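Long-range contact in saframycin Mx1 synthetase B (Legionella pneumophila subsp. pneumophila, PDB 3LNV), which is a fatty acid AMP ligase, a member of the ANL superfamily of AMP-binding enzymes: residues E208-S213 against Q236-S241. Numbering follows the deposited sequence.
Sequences ETIIFS and QAIMMS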
ATOM      1  N   GLU A 208       9.388  15.290  17.477  1.00 19.65           N
ATOM      2  CA  GLU A 208       8.001  15.692  17.664  1.00 20.94           C
ATOM      3  C   GLU A 208       7.071  15.161  16.575  1.00 22.24           C
ATOM      4  O   GLU A 208       5.870  15.430  16.581  1.00 20.34           O
ATOM      5  CB  GLU A 208       7.887  17.225  17.759  1.00 25.34           C
ATOM      6  CG  GLU A 208       8.745  17.859  18.882  1.00 26.67           C
ATOM      7  CD  GLU A 208       8.608  17.161  20.228  1.00 31.30           C
ATOM      8  OE1 GLU A 208       7.465  16.825  20.629  1.00 34.24           O
ATOM      9  OE2 GLU A 208       9.649  16.954  20.898  1.00 35.73           O
ATOM     10  N   THR A 209       7.630  14.412  15.638  1.00 19.34           N
ATOM     11  CA  THR A 209       6.830  13.868  14.553  1.00 20.26           C
ATOM     12  C   THR A 209       5.665  13.022  15.056  1.00 18.10           C
ATOM     13  O   THR A 209       5.822  12.210  15.963  1.00 17.72           O
ATOM     14  CB  THR A 209       7.707  13.045  13.614  1.00 17.90           C
ATOM     15  OG1 THR A 209       8.622  13.928  12.942  1.00 18.06           O
ATOM     16  CG2 THR A 209       6.845  12.332  12.582  1.00 16.64           C
ATOM     17  N   ILE A 210       4.493  13.212  14.458  1.00 18.21           N
ATOM     18  CA  ILE A 210       3.338  12.348  14.732  1.00 17.67           C
ATOM     19  C   ILE A 210       2.788  11.796  13.428  1.00 19.01           C
ATOM     20  O   ILE A 210       2.293  12.561  12.592  1.00 16.80           O
ATOM     21  CB  ILE A 210       2.203  13.115  15.442  1.00 18.65           C
ATOM     22  CG1 ILE A 210       2.679  13.635  16.787  1.00 20.47           C
ATOM     23  CG2 ILE A 210       0.970  12.219  15.651  1.00 19.92           C
ATOM     24  CD1 ILE A 210       3.122  12.561  17.680  1.00 26.81           C
ATOM     25  N   ILE A 211       2.874  10.481  13.236  1.00 18.38           N
ATOM     26  CA  ILE A 211       2.420   9.897  11.980  1.00 15.81           C
ATOM     27  C   ILE A 211       1.023   9.355  12.174  1.00 17.98           C
ATOM     28  O   ILE A 211       0.780   8.570  13.109  1.00 17.06           O
ATOM     29  CB  ILE A 211       3.328   8.770  11.519  1.00 15.14           C
ATOM     30  CG1 ILE A 211       4.724   9.304  11.181  1.00 19.69           C
ATOM     31  CG2 ILE A 211       2.727   8.042  10.261  1.00 16.78           C
ATOM     32  CD1 ILE A 211       5.728   8.166  10.818  1.00 17.30           C
ATOM     33  N   PHE A 212       0.087   9.802  11.345  1.00 14.24           N
ATOM     34  CA  PHE A 212      -1.235   9.176  11.367  1.00 16.16           C
ATOM     35  C   PHE A 212      -1.441   8.294  10.128  1.00 16.10           C
ATOM     36  O   PHE A 212      -1.009   8.640   9.014  1.00 15.64           O
ATOM     37  CB  PHE A 212      -2.389  10.193  11.473  1.00 15.72           C
ATOM     38  CG  PHE A 212      -3.746   9.535  11.564  1.00 16.55           C
ATOM     39  CD1 PHE A 212      -4.333   9.302  12.813  1.00 16.70           C
ATOM     40  CD2 PHE A 212      -4.409   9.100  10.414  1.00 14.99           C
ATOM     41  CE1 PHE A 212      -5.571   8.678  12.919  1.00 17.99           C
ATOM     42  CE2 PHE A 212      -5.661   8.477  10.507  1.00 16.92           C
ATOM     43  CZ  PHE A 212      -6.236   8.259  11.765  1.00 19.27           C
ATOM     44  N   SER A 213      -2.112   7.167  10.307  1.00 14.06           N
ATOM     45  CA  SER A 213      -2.309   6.257   9.176  1.00 15.62           C
ATOM     46  C   SER A 213      -3.565   5.409   9.247  1.00 16.77           C
ATOM     47  O   SER A 213      -3.858   4.835  10.288  1.00 17.17           O
ATOM     48  CB  SER A 213      -1.091   5.355   9.011  1.00 15.10           C
ATOM     49  OG  SER A 213      -1.292   4.378   7.998  1.00 16.14           O
ATOM     50  N   GLN A 236       5.637   8.887  17.585  1.00 15.18           N
ATOM     51  CA  GLN A 236       4.315   8.276  17.724  1.00 17.24           C
ATOM     52  C   GLN A 236       3.638   7.897  16.421  1.00 19.53           C
ATOM     53  O   GLN A 236       3.704   8.637  15.431  1.00 15.94           O
ATOM     54  CB  GLN A 236       3.390   9.236  18.433  1.00 18.83           C
ATOM     55  CG  GLN A 236       3.347   9.087  19.907  1.00 22.77           C
ATOM     56  CD  GLN A 236       2.272   9.966  20.458  1.00 28.24           C
ATOM     57  OE1 GLN A 236       2.472  11.169  20.622  1.00 29.96           O
ATOM     58  NE2 GLN A 236       1.104   9.390  20.697  1.00 23.69           N
ATOM     59  N   ALA A 237       2.955   6.752  16.441  1.00 16.55           N
ATOM     60  CA  ALA A 237       2.100   6.386  15.337  1.00 17.81           C
ATOM     61  C   ALA A 237       0.697   6.342  15.871  1.00 18.39           C
ATOM     62  O   ALA A 237       0.462   5.828  16.968  1.00 18.35           O
ATOM     63  CB  ALA A 237       2.493   5.024  14.751  1.00 16.38           C
ATOM     64  N   ILE A 238      -0.234   6.873  15.091  1.00 17.28           N
ATOM     65  CA  ILE A 238      -1.637   6.851  15.443  1.00 16.29           C
ATOM     66  C   ILE A 238      -2.369   6.313  14.233  1.00 18.19           C
ATOM     67  O   ILE A 238      -2.113   6.746  13.110  1.00 17.85           O
ATOM     68  CB  ILE A 238      -2.138   8.268  15.822  1.00 16.83           C
ATOM     69  CG1 ILE A 238      -1.260   8.844  16.936  1.00 19.60           C
ATOM     70  CG2 ILE A 238      -3.624   8.221  16.236  1.00 19.60           C
ATOM     71  CD1 ILE A 238      -1.744  10.169  17.526  1.00 24.38           C
HETATM   72  N   MSE A 239      -3.258   5.350  14.444  1.00 16.60           N
HETATM   73  CA  MSE A 239      -3.823   4.602  13.333  1.00 16.47           C
HETATM   74  C   MSE A 239      -5.287   4.224  13.543  1.00 20.12           C
HETATM   75  O   MSE A 239      -5.780   4.196  14.676  1.00 19.64           O
HETATM   76  CB  MSE A 239      -3.031   3.314  13.131  1.00 19.15           C
HETATM   77  CG  MSE A 239      -1.633   3.501  12.592  1.00 21.15           C
HETATM   78 SE   MSE A 239      -0.467   2.063  13.271  1.00 45.70          SE
HETATM   79  CE  MSE A 239      -0.594   2.612  15.149  1.00 16.70           C
HETATM   80  N   MSE A 240      -5.956   3.953  12.425  1.00 18.37           N
HETATM   81  CA  MSE A 240      -7.277   3.323  12.376  1.00 20.19           C
HETATM   82  C   MSE A 240      -7.282   2.340  11.202  1.00 18.29           C
HETATM   83  O   MSE A 240      -6.302   2.244  10.462  1.00 17.36           O
HETATM   84  CB  MSE A 240      -8.375   4.354  12.158  1.00 19.91           C
HETATM   85  CG  MSE A 240      -8.305   5.038  10.796  1.00 18.05           C
HETATM   86 SE   MSE A 240      -9.762   6.339  10.644  1.00 36.83          SE
HETATM   87  CE  MSE A 240      -9.248   7.128   8.945  1.00 20.20           C
ATOM     88  N   SER A 241      -8.381   1.617  11.027  1.00 19.70           N
ATOM     89  CA  SER A 241      -8.448   0.606   9.988  1.00 19.50           C
ATOM     90  C   SER A 241      -8.809   1.239   8.649  1.00 21.35           C
ATOM     91  O   SER A 241      -9.507   2.258   8.600  1.00 22.53           O
ATOM     92  CB  SER A 241      -9.486  -0.464  10.340  1.00 22.56           C
ATOM     93  OG  SER A 241     -10.794   0.065  10.205  1.00 25.60           O
TER
HETATM   94  O   HOH W   1       6.027  11.526  18.540  1.00 24.99           O
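Phe212 and Ile238 meet on one face of a parallel strand pair, with ring atom CD1 of Phe212 3.7 Å from CG2 of Ile238 and the two side chains crossing at about a right angle. With CG anti to the backbone N (chi1 -177°), the Phe212 ring lies where its CZ meets CG of selenomethionine Met240 obliquely, at 3.9 Å. On the same face CD1 of Ile238 touches CG2 of Ile210. Ile210 and Gln236 lie side by side and point the same way, CD1 of Ile210 being 3.4 Å from CB of Gln236 and also touching its OE1. Beneath these side chains the two segments are joined by four backbone hydrogen bonds: Ile211 N to Gln236 O, Ile238 N to Ile211 O (2.8 Å), Ser213 N to Ile238 O and Met240 N to Ser213 O. A water also bridges the segments, donating to Thr209 O and accepting from Gln236 N. Helix 220-233, the crossover of this beta-alpha-beta unit, covers the face of Ile211, Ser213, Ala237 and Met239; helix 250-259 packs against Ile238 and Met240. The side chain of Ile211 lies about 5 Å from the bound 5'-O-[(S)-(dodecanoyloxy)(hydroxy)phosphoryl]adenosine. Most of the touching residues are buried, and the four bonds pair backbone N-H and C=O groups there.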